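Local coordinates for RING finger protein unkempt homolog (Mus musculus, PDB 5ELK) that binds specific RNA sequences through clustered CCCH zinc fingers and represses translation to shape the early morphology of cortical neurons, at residues Lys39-Ser44 with Asn72-Gln77. Residues are numbered along the deposited sequence; the frame is centred on the assembly and turned at random.
With ZN (zinc ion), chain D.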
loop_
_atom_site.group_PDB
_atom_site.type_symbol
_atom_site.label_atom_id
_atom_site.label_comp_id
_atom_site.label_asym_id
_atom_site.label_seq_id
_atom_site.Cartn_x
_atom_site.Cartn_y
_atom_site.Cartn_z
ATOM N N LYS A 39 5.703 -6.778 7.186
ATOM C CA LYS A 39 6.276 -5.762 6.300
ATOM C C LYS A 39 5.402 -5.466 5.071
ATOM O O LYS A 39 5.688 -4.552 4.297
ATOM C CB LYS A 39 7.689 -6.183 5.873
ATOM C CG LYS A 39 8.737 -5.972 6.961
ATOM C CD LYS A 39 10.001 -6.796 6.736
ATOM C CE LYS A 39 11.078 -6.029 5.981
ATOM N NZ LYS A 39 10.786 -5.925 4.525
ATOM N N ASP A 40 4.326 -6.233 4.932
ATOM C CA ASP A 40 3.389 -6.143 3.811
ATOM C C ASP A 40 2.080 -5.551 4.331
ATOM O O ASP A 40 1.212 -5.115 3.566
ATOM C CB ASP A 40 3.144 -7.565 3.286
ATOM C CG ASP A 40 2.457 -7.598 1.948
ATOM O OD1 ASP A 40 2.697 -6.695 1.126
ATOM O OD2 ASP A 40 1.683 -8.549 1.708
ATOM N N ARG A 41 1.953 -5.532 5.653
ATOM C CA ARG A 41 0.708 -5.179 6.306
ATOM C C ARG A 41 0.442 -3.688 6.234
ATOM O O ARG A 41 1.361 -2.874 6.142
ATOM C CB ARG A 41 0.747 -5.629 7.764
ATOM C CG ARG A 41 -0.512 -5.333 8.541
ATOM C CD ARG A 41 -0.518 -6.091 9.848
ATOM N NE ARG A 41 -0.701 -5.202 10.989
ATOM C CZ ARG A 41 -1.882 -4.776 11.419
ATOM N NH1 ARG A 41 -2.998 -5.146 10.799
ATOM N NH2 ARG A 41 -1.951 -3.973 12.468
ATOM N N ARG A 42 -0.835 -3.345 6.293
ATOM C CA ARG A 42 -1.267 -1.962 6.244
ATOM C C ARG A 42 -2.402 -1.745 7.237
ATOM O O ARG A 42 -3.435 -2.409 7.170
ATOM C CB ARG A 42 -1.726 -1.619 4.820
ATOM C CG ARG A 42 -2.397 -0.282 4.669
ATOM C CD ARG A 42 -2.312 0.195 3.234
ATOM N NE ARG A 42 -2.980 1.477 3.026
ATOM C CZ ARG A 42 -4.256 1.608 2.680
ATOM N NH1 ARG A 42 -5.013 0.536 2.503
ATOM N NH2 ARG A 42 -4.776 2.813 2.502
ATOM N N ARG A 43 -2.208 -0.825 8.173
ATOM C CA ARG A 43 -3.300 -0.407 9.037
ATOM C C ARG A 43 -4.283 0.412 8.211
ATOM O O ARG A 43 -3.891 1.326 7.482
ATOM C CB ARG A 43 -2.773 0.405 10.216
ATOM C CG ARG A 43 -1.860 -0.393 11.139
ATOM C CD ARG A 43 -1.076 0.515 12.070
ATOM N NE ARG A 43 -0.088 1.307 11.344
ATOM C CZ ARG A 43 0.562 2.349 11.852
ATOM N NH1 ARG A 43 0.337 2.741 13.093
ATOM N NH2 ARG A 43 1.436 3.005 11.111
ATOM N N SER A 44 -5.558 0.067 8.305
ATOM C CA SER A 44 -6.581 0.803 7.603
ATOM C C SER A 44 -6.562 2.248 8.100
ATOM O O SER A 44 -6.675 2.482 9.306
ATOM C CB SER A 44 -7.950 0.181 7.860
ATOM O OG SER A 44 -8.937 0.840 7.087
ATOM N N ASN A 72 5.824 1.878 19.846
ATOM C CA ASN A 72 4.523 2.531 19.785
ATOM C C ASN A 72 3.433 1.564 19.339
ATOM O O ASN A 72 2.272 1.705 19.722
ATOM C CB ASN A 72 4.581 3.729 18.841
ATOM C CG ASN A 72 5.335 4.901 19.433
ATOM O OD1 ASN A 72 5.198 5.207 20.622
ATOM N ND2 ASN A 72 6.132 5.571 18.606
ATOM N N GLY A 73 3.818 0.569 18.551
ATOM C CA GLY A 73 2.869 -0.388 18.018
ATOM C C GLY A 73 1.935 0.269 17.012
ATOM O O GLY A 73 2.291 1.245 16.362
ATOM N N ASP A 74 0.724 -0.262 16.907
ATOM C CA ASP A 74 -0.244 0.189 15.911
ATOM C C ASP A 74 -0.821 1.574 16.204
ATOM O O ASP A 74 -1.659 2.071 15.454
ATOM C CB ASP A 74 -1.375 -0.835 15.796
ATOM C CG ASP A 74 -0.963 -2.081 15.027
ATOM O OD1 ASP A 74 0.067 -2.056 14.314
ATOM O OD2 ASP A 74 -1.686 -3.092 15.126
ATOM N N ALA A 75 -0.355 2.209 17.273
ATOM C CA ALA A 75 -0.817 3.544 17.633
ATOM C C ALA A 75 0.152 4.602 17.125
ATOM O O ALA A 75 -0.055 5.800 17.338
ATOM C CB ALA A 75 -0.982 3.661 19.131
ATOM N N CYS A 76 1.215 4.162 16.459
ATOM C CA CYS A 76 2.190 5.095 15.908
ATOM C C CYS A 76 1.570 5.966 14.820
ATOM O O CYS A 76 0.856 5.480 13.950
ATOM C CB CYS A 76 3.413 4.361 15.349
ATOM S SG CYS A 76 4.871 5.429 15.237
ATOM N N GLN A 77 1.863 7.261 14.881
ATOM C CA GLN A 77 1.318 8.241 13.944
ATOM C C GLN A 77 2.243 8.432 12.747
ATOM O O GLN A 77 2.273 9.490 12.124
ATOM C CB GLN A 77 1.096 9.565 14.669
ATOM C CG GLN A 77 0.121 9.443 15.821
ATOM C CD GLN A 77 -1.296 9.725 15.397
ATOM O OE1 GLN A 77 -1.633 10.860 15.067
ATOM N NE2 GLN A 77 -2.137 8.697 15.396
HETATM ZN ZN ZN D . 6.337 3.731 14.778
#
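The chain that runs on from one CCCH zinc finger, Lys39-Ser44, sends Arg41 and Arg43 onto the zinc-binding loop Asn72-Gln77 of the next. Arg43 carries most of the contact. Its side chain bends at chi3 (-69°), which sets NE; beyond it, NH1 donates to two backbone carbonyls of the loop. Cys76 O receives it at 2.9 Å in the carbonyl plane, on a lone pair, though tilted from the guanidinium plane. Asp74 O, 3.2 Å from NH1, lies almost in the guanidinium plane, while NH1 itself sits well above the plane of that carbonyl. NE and NH2 are bonded elsewhere: NH2 bonds to Tyr78 O and forms a salt bridge with Glu84, so the loop and helix 82-86 share one guanidinium. Farther back, Arg43 CD rests 3.6 Å from Asp74 OD1. Arg41 starts with CG anti to its backbone N (chi1 -179°), bends at chi3 and crosses Asp74 at about a right angle. Its NH2 forms a salt bridge with Asp74 OD2 at 2.8 Å, the two flat groups turned 47° apart. An alanine in place of Arg43 would probably leave the carbonyls of Asp74, Cys76 and Tyr78 without this shared donor group and Glu84 without this cation, weakening the hold of segment 39-44 on the loop. Within the loop, Cys76 N bonds to Gly73 O at 3.1 Å, closing the 3-10 turn at Asp74-Ala75. Cys76 SG binds zinc at 2.3 Å, joined by Cys55, Cys70 and His80 in the four-ligand site characteristic of a CCCH finger.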